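PDB 2QGY: enolase from the environmental genome shotgun sequencing of the Sargasso Sea, which is of unknown specific function but belongs to the enolase superfamily and binds magnesium, so it probably catalyses a metal-dependent reaction on a carboxylate substrate. Local coordinates for residues Ile38-Ile41 with Ile47-Trp50; Ser14-Trp19 with Glu69-Ile74; Ala111-Ser116 with Gly280-Ile285; Met314-Ser319 with Ala358-Val363. All coordinates share one frame; numbering follows the deposited sequence.

Contact 1 of 4, residues Ile38-Ile41 with Ile47-Trp50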
loop_
_atom_site.group_PDB
_atom_site.type_symbol
_atom_site.label_atom_id
_atom_site.label_comp_id
_atom_site.label_asym_id
_atom_site.label_seq_id
_atom_site.Cartn_x
_atom_site.Cartn_y
_atom_site.Cartn_z
ATOM N N ILE A 38 -16.510 8.684 -5.093
ATOM C CA ILE A 38 -16.501 9.683 -6.157
ATOM C C ILE A 38 -16.324 11.045 -5.497
ATOM O O ILE A 38 -16.940 11.298 -4.479
ATOM C CB ILE A 38 -17.801 9.613 -6.932
ATOM C CG1 ILE A 38 -17.865 8.242 -7.646
ATOM C CG2 ILE A 38 -17.861 10.749 -7.943
ATOM C CD1 ILE A 38 -19.121 7.980 -8.406
ATOM N N ILE A 39 -15.453 11.887 -6.048
ATOM C CA ILE A 39 -15.206 13.211 -5.458
ATOM C C ILE A 39 -15.469 14.335 -6.450
ATOM O O ILE A 39 -15.387 14.153 -7.661
ATOM C CB ILE A 39 -13.758 13.327 -4.876
ATOM C CG1 ILE A 39 -12.720 13.627 -5.971
ATOM C CG2 ILE A 39 -13.378 12.046 -4.113
ATOM C CD1 ILE A 39 -11.323 13.924 -5.393
ATOM N N LYS A 40 -15.780 15.518 -5.915
ATOM C CA LYS A 40 -15.852 16.707 -6.738
ATOM C C LYS A 40 -15.074 17.792 -6.002
ATOM O O LYS A 40 -15.323 18.046 -4.831
ATOM C CB LYS A 40 -17.309 17.153 -6.934
ATOM C CG LYS A 40 -17.390 18.249 -7.970
ATOM C CD LYS A 40 -18.824 18.799 -8.160
ATOM C CE LYS A 40 -19.150 19.898 -7.187
ATOM N NZ LYS A 40 -20.558 20.379 -7.486
ATOM N N ILE A 41 -14.136 18.405 -6.708
ATOM C CA ILE A 41 -13.302 19.495 -6.192
ATOM C C ILE A 41 -13.744 20.737 -6.957
ATOM O O ILE A 41 -13.942 20.670 -8.168
ATOM C CB ILE A 41 -11.806 19.204 -6.461
ATOM C CG1 ILE A 41 -11.298 18.096 -5.505
ATOM C CG2 ILE A 41 -10.965 20.481 -6.335
ATOM C CD1 ILE A 41 -9.822 17.751 -5.646
ATOM N N ILE A 47 -14.301 26.403 -11.019
ATOM C CA ILE A 47 -14.211 25.270 -11.932
ATOM C C ILE A 47 -14.352 23.986 -11.109
ATOM O O ILE A 47 -13.728 23.841 -10.051
ATOM C CB ILE A 47 -12.866 25.273 -12.737
ATOM C CG1 ILE A 47 -12.596 26.672 -13.348
ATOM C CG2 ILE A 47 -12.867 24.168 -13.801
ATOM C CD1 ILE A 47 -13.631 27.090 -14.410
ATOM N N GLU A 48 -15.176 23.075 -11.609
ATOM C CA GLU A 48 -15.478 21.817 -10.939
ATOM C C GLU A 48 -14.724 20.685 -11.608
ATOM O O GLU A 48 -14.691 20.590 -12.845
ATOM C CB GLU A 48 -16.974 21.509 -11.030
ATOM C CG GLU A 48 -17.866 22.472 -10.290
ATOM C CD GLU A 48 -19.323 22.003 -10.245
ATOM O OE1 GLU A 48 -19.764 21.294 -11.179
ATOM O OE2 GLU A 48 -20.036 22.355 -9.280
ATOM N N GLY A 49 -14.110 19.835 -10.795
ATOM C CA GLY A 49 -13.464 18.633 -11.341
ATOM C C GLY A 49 -13.920 17.392 -10.606
ATOM O O GLY A 49 -13.987 17.384 -9.379
ATOM N N TRP A 50 -14.133 16.323 -11.365
ATOM C CA TRP A 50 -14.593 15.052 -10.823
ATOM C C TRP A 50 -13.481 14.004 -10.840
ATOM O O TRP A 50 -12.739 13.897 -11.829
ATOM C CB TRP A 50 -15.755 14.531 -11.647
ATOM C CG TRP A 50 -16.994 15.329 -11.482
ATOM C CD1 TRP A 50 -17.381 16.420 -12.212
ATOM C CD2 TRP A 50 -18.032 15.078 -10.538
ATOM N NE1 TRP A 50 -18.604 16.880 -11.760
ATOM C CE2 TRP A 50 -19.026 16.070 -10.733
ATOM C CE3 TRP A 50 -18.218 14.110 -9.529
ATOM C CZ2 TRP A 50 -20.209 16.115 -9.961
ATOM C CZ3 TRP A 50 -19.384 14.153 -8.751
ATOM C CH2 TRP A 50 -20.364 15.165 -8.968
#

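Contact 2 of 4, residues Ser14-Trp19 with Glu69-Ile74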
loop_
_atom_site.group_PDB
_atom_site.type_symbol
_atom_site.label_atom_id
_atom_site.label_comp_id
_atom_site.label_asym_id
_atom_site.label_seq_id
_atom_site.Cartn_x
_atom_site.Cartn_y
_atom_site.Cartn_z
ATOM N N SER A 14 -11.206 25.489 -3.392
ATOM C CA SER A 14 -12.118 26.004 -2.376
ATOM C C SER A 14 -12.992 24.954 -1.700
ATOM O O SER A 14 -13.310 25.089 -0.508
ATOM C CB SER A 14 -12.949 27.196 -2.876
ATOM O OG SER A 14 -13.766 26.843 -3.973
ATOM N N ARG A 15 -13.356 23.899 -2.433
ATOM C CA ARG A 15 -14.337 22.975 -1.904
ATOM C C ARG A 15 -14.051 21.533 -2.293
ATOM O O ARG A 15 -13.547 21.283 -3.374
ATOM C CB ARG A 15 -15.730 23.381 -2.376
ATOM C CG ARG A 15 -16.851 22.901 -1.489
ATOM C CD ARG A 15 -18.177 23.611 -1.862
ATOM N NE ARG A 15 -18.149 25.039 -1.531
ATOM C CZ ARG A 15 -18.841 25.606 -0.542
ATOM N NH1 ARG A 15 -19.640 24.869 0.225
ATOM N NH2 ARG A 15 -18.736 26.918 -0.321
ATOM N N LEU A 16 -14.357 20.623 -1.365
ATOM C CA LEU A 16 -14.319 19.181 -1.630
ATOM C C LEU A 16 -15.645 18.568 -1.246
ATOM O O LEU A 16 -16.159 18.822 -0.161
ATOM C CB LEU A 16 -13.175 18.505 -0.855
ATOM C CG LEU A 16 -13.049 16.954 -0.898
ATOM C CD1 LEU A 16 -12.672 16.448 -2.272
ATOM C CD2 LEU A 16 -12.019 16.484 0.144
ATOM N N LYS A 17 -16.164 17.720 -2.133
ATOM C CA LYS A 17 -17.239 16.807 -1.789
ATOM C C LYS A 17 -16.816 15.374 -2.126
ATOM O O LYS A 17 -16.207 15.121 -3.175
ATOM C CB LYS A 17 -18.471 17.154 -2.612
ATOM C CG LYS A 17 -19.746 16.353 -2.251
ATOM C CD LYS A 17 -20.156 16.466 -0.783
ATOM C CE LYS A 17 -21.431 15.661 -0.470
ATOM N NZ LYS A 17 -22.671 16.447 -0.813
ATOM N N ILE A 18 -17.175 14.464 -1.238
ATOM C CA ILE A 18 -16.920 13.030 -1.442
ATOM C C ILE A 18 -18.226 12.293 -1.182
ATOM O O ILE A 18 -18.911 12.581 -0.183
ATOM C CB ILE A 18 -15.829 12.492 -0.473
ATOM C CG1 ILE A 18 -14.527 13.250 -0.627
ATOM C CG2 ILE A 18 -15.598 10.926 -0.692
ATOM C CD1 ILE A 18 -13.430 12.855 0.400
ATOM N N TRP A 19 -18.565 11.345 -2.061
ATOM C CA TRP A 19 -19.657 10.408 -1.802
ATOM C C TRP A 19 -19.061 9.026 -1.779
ATOM O O TRP A 19 -18.207 8.717 -2.615
ATOM C CB TRP A 19 -20.664 10.414 -2.949
ATOM C CG TRP A 19 -21.413 11.681 -3.169
ATOM C CD1 TRP A 19 -22.681 11.950 -2.750
ATOM C CD2 TRP A 19 -20.985 12.826 -3.926
ATOM N NE1 TRP A 19 -23.068 13.206 -3.168
ATOM C CE2 TRP A 19 -22.046 13.767 -3.891
ATOM C CE3 TRP A 19 -19.810 13.152 -4.631
ATOM C CZ2 TRP A 19 -21.968 15.009 -4.527
ATOM C CZ3 TRP A 19 -19.724 14.409 -5.253
ATOM C CH2 TRP A 19 -20.810 15.302 -5.216
ATOM N N GLU A 69 -7.676 14.868 3.885
ATOM C CA GLU A 69 -6.466 15.460 4.472
ATOM C C GLU A 69 -5.502 16.013 3.441
ATOM O O GLU A 69 -4.860 17.081 3.642
ATOM C CB GLU A 69 -5.743 14.477 5.388
ATOM C CG GLU A 69 -6.465 14.178 6.706
ATOM C CD GLU A 69 -6.770 15.426 7.546
ATOM O OE1 GLU A 69 -5.899 16.317 7.645
ATOM O OE2 GLU A 69 -7.880 15.510 8.119
ATOM N N LEU A 70 -5.398 15.298 2.322
ATOM C CA LEU A 70 -4.583 15.765 1.210
ATOM C C LEU A 70 -5.171 17.054 0.644
ATOM O O LEU A 70 -4.452 18.002 0.353
ATOM C CB LEU A 70 -4.456 14.692 0.142
ATOM C CG LEU A 70 -3.618 13.482 0.578
ATOM C CD1 LEU A 70 -3.637 12.383 -0.495
ATOM C CD2 LEU A 70 -2.188 13.845 0.918
ATOM N N PHE A 71 -6.491 17.096 0.532
ATOM C CA PHE A 71 -7.141 18.263 0.007
ATOM C C PHE A 71 -6.817 19.495 0.843
ATOM O O PHE A 71 -6.472 20.533 0.287
ATOM C CB PHE A 71 -8.645 18.046 -0.069
ATOM C CG PHE A 71 -9.418 19.294 -0.353
ATOM C CD1 PHE A 71 -9.543 19.756 -1.659
ATOM C CD2 PHE A 71 -10.027 19.997 0.677
ATOM C CE1 PHE A 71 -10.252 20.897 -1.933
ATOM C CE2 PHE A 71 -10.738 21.154 0.399
ATOM C CZ PHE A 71 -10.842 21.594 -0.898
ATOM N N ARG A 72 -6.928 19.374 2.159
ATOM C CA ARG A 72 -6.658 20.482 3.077
ATOM C C ARG A 72 -5.238 20.983 2.880
ATOM O O ARG A 72 -4.992 22.201 2.819
ATOM C CB ARG A 72 -6.858 20.052 4.523
ATOM C CG ARG A 72 -8.305 19.907 4.952
ATOM C CD ARG A 72 -8.381 19.648 6.459
ATOM N NE ARG A 72 -9.734 19.280 6.876
ATOM C CZ ARG A 72 -10.029 18.579 7.973
ATOM N NH1 ARG A 72 -9.067 18.132 8.775
ATOM N NH2 ARG A 72 -11.297 18.308 8.263
ATOM N N GLU A 73 -4.301 20.052 2.760
ATOM C CA GLU A 73 -2.899 20.419 2.591
ATOM C C GLU A 73 -2.637 21.157 1.280
ATOM O O GLU A 73 -1.865 22.104 1.234
ATOM C CB GLU A 73 -2.010 19.173 2.722
ATOM C CG GLU A 73 -0.514 19.441 2.583
ATOM C CD GLU A 73 0.077 20.305 3.715
ATOM O OE1 GLU A 73 -0.587 20.530 4.756
ATOM O OE2 GLU A 73 1.237 20.745 3.557
ATOM N N ILE A 74 -3.291 20.737 0.212
ATOM C CA ILE A 74 -3.031 21.333 -1.090
ATOM C C ILE A 74 -3.916 22.535 -1.438
ATOM O O ILE A 74 -3.625 23.232 -2.406
ATOM C CB ILE A 74 -3.137 20.288 -2.211
ATOM C CG1 ILE A 74 -4.597 19.838 -2.363
ATOM C CG2 ILE A 74 -2.187 19.115 -1.914
ATOM C CD1 ILE A 74 -4.948 19.258 -3.715
#

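Contact 3 of 4, residues Ala111-Ser116 with Gly280-Ile285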
loop_
_atom_site.group_PDB
_atom_site.type_symbol
_atom_site.label_atom_id
_atom_site.label_comp_id
_atom_site.label_asym_id
_atom_site.label_seq_id
_atom_site.Cartn_x
_atom_site.Cartn_y
_atom_site.Cartn_z
ATOM N N ALA A 111 -9.390 14.483 -10.787
ATOM C CA ALA A 111 -10.204 15.733 -10.724
ATOM C C ALA A 111 -9.455 16.972 -11.245
ATOM O O ALA A 111 -10.067 17.862 -11.866
ATOM C CB ALA A 111 -10.714 15.988 -9.328
ATOM N N LEU A 112 -8.155 17.045 -10.954
ATOM C CA LEU A 112 -7.334 18.160 -11.444
ATOM C C LEU A 112 -7.191 18.112 -12.977
ATOM O O LEU A 112 -7.157 19.159 -13.651
ATOM C CB LEU A 112 -5.978 18.199 -10.734
ATOM C CG LEU A 112 -5.941 18.403 -9.205
ATOM C CD1 LEU A 112 -4.537 18.491 -8.691
ATOM C CD2 LEU A 112 -6.774 19.637 -8.702
ATOM N N TRP A 113 -7.137 16.904 -13.539
ATOM C CA TRP A 113 -7.135 16.738 -14.991
ATOM C C TRP A 113 -8.447 17.210 -15.610
ATOM O O TRP A 113 -8.429 17.817 -16.694
ATOM C CB TRP A 113 -6.880 15.287 -15.414
ATOM C CG TRP A 113 -5.418 14.913 -15.410
ATOM C CD1 TRP A 113 -4.774 14.162 -14.471
ATOM C CD2 TRP A 113 -4.417 15.279 -16.384
ATOM N NE1 TRP A 113 -3.436 14.020 -14.800
ATOM C CE2 TRP A 113 -3.191 14.696 -15.962
ATOM C CE3 TRP A 113 -4.437 16.025 -17.568
ATOM C CZ2 TRP A 113 -2.001 14.856 -16.672
ATOM C CZ3 TRP A 113 -3.245 16.184 -18.275
ATOM C CH2 TRP A 113 -2.049 15.597 -17.828
ATOM N N ASP A 114 -9.562 16.910 -14.951
ATOM C CA ASP A 114 -10.887 17.316 -15.430
ATOM C C ASP A 114 -10.903 18.854 -15.464
ATOM O O ASP A 114 -11.298 19.487 -16.472
ATOM C CB ASP A 114 -11.951 16.783 -14.447
ATOM C CG ASP A 114 -13.395 16.937 -14.972
ATOM O OD1 ASP A 114 -13.597 16.992 -16.204
ATOM O OD2 ASP A 114 -14.336 16.960 -14.152
ATOM N N ILE A 115 -10.477 19.439 -14.355
ATOM C CA ILE A 115 -10.396 20.921 -14.206
ATOM C C ILE A 115 -9.512 21.491 -15.318
ATOM O O ILE A 115 -9.920 22.414 -16.040
ATOM C CB ILE A 115 -9.880 21.323 -12.813
ATOM C CG1 ILE A 115 -10.991 21.054 -11.789
ATOM C CG2 ILE A 115 -9.418 22.850 -12.770
ATOM C CD1 ILE A 115 -10.533 20.943 -10.326
ATOM N N SER A 116 -8.326 20.922 -15.475
ATOM C CA SER A 116 -7.381 21.357 -16.525
ATOM C C SER A 116 -7.984 21.298 -17.922
ATOM O O SER A 116 -7.790 22.225 -18.738
ATOM C CB SER A 116 -6.072 20.566 -16.434
ATOM O OG SER A 116 -5.446 20.917 -15.212
ATOM N N GLY A 280 -2.282 5.664 -8.809
ATOM C CA GLY A 280 -1.720 6.854 -8.143
ATOM C C GLY A 280 -2.167 8.120 -8.849
ATOM O O GLY A 280 -2.325 9.190 -8.217
ATOM N N GLY A 281 -2.389 8.000 -10.164
ATOM C CA GLY A 281 -2.860 9.133 -10.976
ATOM C C GLY A 281 -2.640 8.857 -12.450
ATOM O O GLY A 281 -2.130 7.776 -12.824
ATOM N N LEU A 282 -2.982 9.840 -13.293
ATOM C CA LEU A 282 -2.859 9.676 -14.742
ATOM C C LEU A 282 -1.434 9.852 -15.265
ATOM O O LEU A 282 -1.047 9.192 -16.242
ATOM C CB LEU A 282 -3.834 10.600 -15.470
ATOM C CG LEU A 282 -5.284 10.323 -15.054
ATOM C CD1 LEU A 282 -6.163 11.050 -16.058
ATOM C CD2 LEU A 282 -5.609 8.796 -15.070
ATOM N N ILE A 283 -0.673 10.721 -14.607
ATOM C CA ILE A 283 0.719 10.968 -14.976
ATOM C C ILE A 283 1.419 9.606 -14.920
ATOM O O ILE A 283 2.154 9.247 -15.823
ATOM C CB ILE A 283 1.379 11.970 -13.997
ATOM C CG1 ILE A 283 0.888 13.419 -14.259
ATOM C CG2 ILE A 283 2.903 11.874 -14.060
ATOM C CD1 ILE A 283 1.552 14.472 -13.358
ATOM N N ASP A 284 1.185 8.853 -13.840
ATOM C CA ASP A 284 1.888 7.587 -13.666
ATOM C C ASP A 284 1.438 6.486 -14.608
ATOM O O ASP A 284 2.247 5.681 -15.045
ATOM C CB ASP A 284 1.850 7.131 -12.197
ATOM C CG ASP A 284 3.000 7.753 -11.376
ATOM O OD1 ASP A 284 3.847 8.459 -11.982
ATOM O OD2 ASP A 284 3.036 7.568 -10.141
ATOM N N ILE A 285 0.150 6.443 -14.919
ATOM C CA ILE A 285 -0.347 5.484 -15.891
ATOM C C ILE A 285 0.243 5.768 -17.277
ATOM O O ILE A 285 0.706 4.870 -17.984
ATOM C CB ILE A 285 -1.890 5.534 -15.948
ATOM C CG1 ILE A 285 -2.446 4.867 -14.692
ATOM C CG2 ILE A 285 -2.451 4.871 -17.223
ATOM C CD1 ILE A 285 -3.923 4.759 -14.651
#

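Contact 4 of 4, residues Met314-Ser319 with Ala358-Val363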
loop_
_atom_site.group_PDB
_atom_site.type_symbol
_atom_site.label_atom_id
_atom_site.label_comp_id
_atom_site.label_asym_id
_atom_site.label_seq_id
_atom_site.Cartn_x
_atom_site.Cartn_y
_atom_site.Cartn_z
ATOM N N MET A 314 -10.517 6.317 -17.923
ATOM C CA MET A 314 -9.903 5.164 -18.577
ATOM C C MET A 314 -9.982 5.331 -20.100
ATOM O O MET A 314 -8.994 5.143 -20.814
ATOM C CB MET A 314 -10.616 3.865 -18.148
ATOM C CG MET A 314 -10.107 2.545 -18.847
ATOM S SD MET A 314 -11.025 1.068 -18.475
ATOM C CE MET A 314 -12.665 1.488 -19.081
ATOM N N LEU A 315 -11.168 5.639 -20.598
ATOM C CA LEU A 315 -11.353 5.782 -22.043
ATOM C C LEU A 315 -10.482 6.888 -22.611
ATOM O O LEU A 315 -9.832 6.712 -23.669
ATOM C CB LEU A 315 -12.839 5.989 -22.395
ATOM C CG LEU A 315 -13.792 4.871 -21.979
ATOM C CD1 LEU A 315 -15.209 5.226 -22.398
ATOM C CD2 LEU A 315 -13.351 3.507 -22.583
ATOM N N HIS A 316 -10.429 8.024 -21.918
ATOM C CA HIS A 316 -9.560 9.121 -22.382
ATOM C C HIS A 316 -8.077 8.685 -22.408
ATOM O O HIS A 316 -7.355 8.956 -23.379
ATOM C CB HIS A 316 -9.754 10.368 -21.517
ATOM C CG HIS A 316 -10.982 11.162 -21.863
ATOM N ND1 HIS A 316 -11.030 12.028 -22.940
ATOM C CD2 HIS A 316 -12.200 11.224 -21.273
ATOM C CE1 HIS A 316 -12.225 12.593 -22.987
ATOM N NE2 HIS A 316 -12.961 12.105 -22.004
ATOM N N VAL A 317 -7.622 7.975 -21.377
ATOM C CA VAL A 317 -6.241 7.508 -21.365
ATOM C C VAL A 317 -6.009 6.531 -22.513
ATOM O O VAL A 317 -5.050 6.694 -23.276
ATOM C CB VAL A 317 -5.832 6.853 -20.018
ATOM C CG1 VAL A 317 -4.463 6.083 -20.135
ATOM C CG2 VAL A 317 -5.694 7.914 -18.999
ATOM N N CYS A 318 -6.898 5.544 -22.648
ATOM C CA CYS A 318 -6.740 4.508 -23.679
ATOM C C CYS A 318 -6.710 5.081 -25.090
ATOM O O CYS A 318 -5.975 4.580 -25.947
ATOM C CB CYS A 318 -7.832 3.441 -23.597
ATOM S SG CYS A 318 -7.628 2.365 -22.162
ATOM N N SER A 319 -7.509 6.124 -25.318
ATOM C CA SER A 319 -7.563 6.783 -26.627
ATOM C C SER A 319 -6.296 7.568 -26.968
ATOM O O SER A 319 -6.068 7.892 -28.147
ATOM C CB SER A 319 -8.797 7.684 -26.734
ATOM O OG SER A 319 -8.606 8.896 -26.040
ATOM N N ALA A 358 -15.583 18.986 -22.641
ATOM C CA ALA A 358 -14.355 19.346 -21.966
ATOM C C ALA A 358 -14.035 18.381 -20.804
ATOM O O ALA A 358 -14.947 17.878 -20.130
ATOM C CB ALA A 358 -14.437 20.791 -21.463
ATOM N N GLY A 359 -12.737 18.166 -20.569
ATOM C CA GLY A 359 -12.264 17.306 -19.469
ATOM C C GLY A 359 -12.818 15.905 -19.618
ATOM O O GLY A 359 -12.729 15.322 -20.681
ATOM N N LEU A 360 -13.419 15.369 -18.553
ATOM C CA LEU A 360 -13.988 14.026 -18.590
ATOM C C LEU A 360 -15.437 14.001 -19.028
ATOM O O LEU A 360 -16.054 12.929 -19.114
ATOM C CB LEU A 360 -13.931 13.396 -17.187
ATOM C CG LEU A 360 -12.548 13.293 -16.560
ATOM C CD1 LEU A 360 -12.732 12.929 -15.053
ATOM C CD2 LEU A 360 -11.745 12.225 -17.313
ATOM N N GLY A 361 -16.018 15.175 -19.241
ATOM C CA GLY A 361 -17.387 15.220 -19.763
ATOM C C GLY A 361 -18.429 14.732 -18.770
ATOM O O GLY A 361 -19.505 14.279 -19.171
ATOM N N ILE A 362 -18.135 14.844 -17.479
ATOM C CA ILE A 362 -19.020 14.305 -16.434
ATOM C C ILE A 362 -20.227 15.236 -16.204
ATOM O O ILE A 362 -20.074 16.440 -15.975
ATOM C CB ILE A 362 -18.248 14.012 -15.121
ATOM C CG1 ILE A 362 -17.174 12.937 -15.373
ATOM C CG2 ILE A 362 -19.197 13.637 -13.971
ATOM C CD1 ILE A 362 -17.715 11.600 -15.765
ATOM N N VAL A 363 -21.407 14.643 -16.256
ATOM C CA VAL A 363 -22.646 15.307 -15.892
ATOM C C VAL A 363 -23.308 14.420 -14.856
ATOM O O VAL A 363 -23.840 13.368 -15.193
ATOM C CB VAL A 363 -23.583 15.457 -17.124
ATOM C CG1 VAL A 363 -24.944 16.083 -16.726
ATOM C CG2 VAL A 363 -22.930 16.306 -18.228
#

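Contact 1 of 4, residues Ile38-Ile41 with Ile47-Trp50
Lys40 starts with CG anti to its backbone N (chi1 -171°) and bends at chi3 (87°), which lays its methylenes across the Trp50 indole and turns NZ to Glu48. Trp50 has CG beside its own backbone N (chi1 -70°), and its ring swings back over the neighbouring strand. CB of Lys40 sits 4.0 Å from the centroid of the Trp50 six-membered ring, over the face, as a CH-pi contact. Further along, Lys40 CD lies 3.5 Å from Trp50 CZ2. Ile38 meets the same ring at its edge, with CG2 3.7 Å from Trp50 CE3. The two segments belong to a beta hairpin in the antiparallel sheet of the N-terminal domain. Lys40 and Trp50 form a non-hydrogen-bonded pair. Ile41 and Gly49 form the hydrogen-bonded pair next to it, with Ile41 N to Gly49 O at 2.9 Å and Gly49 N to Ile41 O at 2.8 Å. Trp19 of strand 13-21 brings its ring against Trp50, the planes nearly parallel. At the tip of the lysine, NZ makes a 2.7 Å salt bridge to Glu48 OE2, reached from above the carboxylate plane. Glu366 is a second salt-bridge partner of NZ. Lys40 thus works in two ways: its stem is an apolar lid on the indole, and its ammonium has two carboxylate partners, which would probably favour its charged form.

Contact 2 of 4, residues Ser14-Trp19 with Glu69-Ile74
The Leu16 and Phe71 side chains run antiparallel alongside one another, the leucine lying over one face of the phenyl ring. Leu16 CB stands 3.6 Å from the centroid of the Phe71 ring, almost on the ring normal, in a clear CH-pi contact. Leu16 CD2 packs at the base of the phenylalanine, 3.7 Å from Phe71 CB. A trans chi1 of 169° extends the phenyl from the helix as far as the strand backbone. There Phe71 CZ comes within 3.5 Å of Arg15 C, while Ser14 C lies near the ring plane, at its edge. This is helix-on-sheet packing in the N-terminal domain of the enolase superfamily. Helix segment 69-74 runs antiparallel to strand segment 14-19, at 172°, with the axes 9.7 Å apart. Ser14 and Arg15 both face Thr42 in a classic beta bulge, just where the far end of the ring rests on the strand. Leu16 also packs on Ile67, one helical turn before Phe71. Phe58 of the second subunit packs on Glu69, Leu70 and Glu73 of the same helix.

Contact 3 of 4, residues Ala111-Ser116 with Gly280-Ile285
Trp113 packs on Leu282 and Ile283 where helix 99-120 of the N-terminal domain meets the start of helix 282-294, a helix of the TIM-barrel domain. It is a buried contact between the two domains of the enolase-superfamily fold. The tryptophan keeps CG beside its backbone N (chi1 -82°), which brings the indole over to Leu282. Gly280 leads in, its N and O hydrogen-bonded to Ser106 OG and Thr105 OG1 of helix 99-120. Gly281 takes the N-cap position. Leu282, in the first turn, makes the main contact. Its CB lies 3.5 Å from Trp113 NE1, and its CD1 lies over the face of the five-membered ring, 4.1 Å from the centroid. The indole N-H itself is used by Glu109: OE2 accepts from Trp113 NE1 and also from Ile283 N, with a weak bond from Leu282 N. One carboxylate oxygen therefore ties the tryptophan to the first turn of the barrel helix, and the helix end would probably stabilise its negative charge. Ile283 comes next, at about a right angle to the tryptophan side chain. It meets the ring at the edge, near its plane, with CG1 4.0 Å from Trp113 CZ2.

Contact 4 of 4, residues Met314-Ser319 with Ala358-Val363
His316 reaches from its helix to the turn at Gly359 and Leu360, and the contact across the segments is mostly van der Waals. His316 CD2 lies 4.1 Å from Leu360 CD2, the two side chains meeting at a slant. His316 NE2 is 4.0 Å from Leu360 CA. CG of His316 is anti to its carbonyl carbon (chi1 -79°), and this sends the imidazole outward to the turn. As to polar neighbours, His316 NE2 approaches Gly359 O at 3.5 Å, but the angle is too poor for a hydrogen bond. The other ring nitrogen is better served, since ND1 is hydrogen-bonded to the backbone N of Asn125. That amide can only donate, so ND1 should act as an acceptor. Within the helix, Ser319 OG donates to His316 O at 2.9 Å, and the same hydroxyl is hydrogen-bonded to Asn125 ND2. Hydrogen bonds also fix the turn. Gly361 N binds Ala358 O at 3.0 Å and closes a type II' beta turn, with Gly359 at its second position, where the positive phi (59°) suits glycine. Leu360 O is held by Ser312 OG of helix 309-320. The whole is a barrel helix, 309-320, packing its histidine on the buried middle of a turn that follows strand 351-354, within the TIM-barrel domain of the enolase-type fold.

Contacts 1 and 2 share one sheet, with centres about 10 Å apart. Strands 37-43 and 13-21 are neighbours there, joined by Lys40 N to Lys17 O at 2.8 Å. Asp114 of contact 3 links it to contacts 1 and 4. Its OD2 takes Trp50 N of contact 1 at 2.9 Å, and its OD1 takes Leu360 N of contact 4, also at 2.9 Å. Contacts 3 and 4 lie about 11 Å apart between centres and also meet through Val317, which packs on Leu282 and Ile285. Contact 2 does not touch contacts 3 and 4; its centre is about 22 Å from that of contact 4. The magnesium ligands Asp200, Glu226 and Glu252 belong to none of the four. Contact 3 joins the two domains, while the others are packing within one or the other.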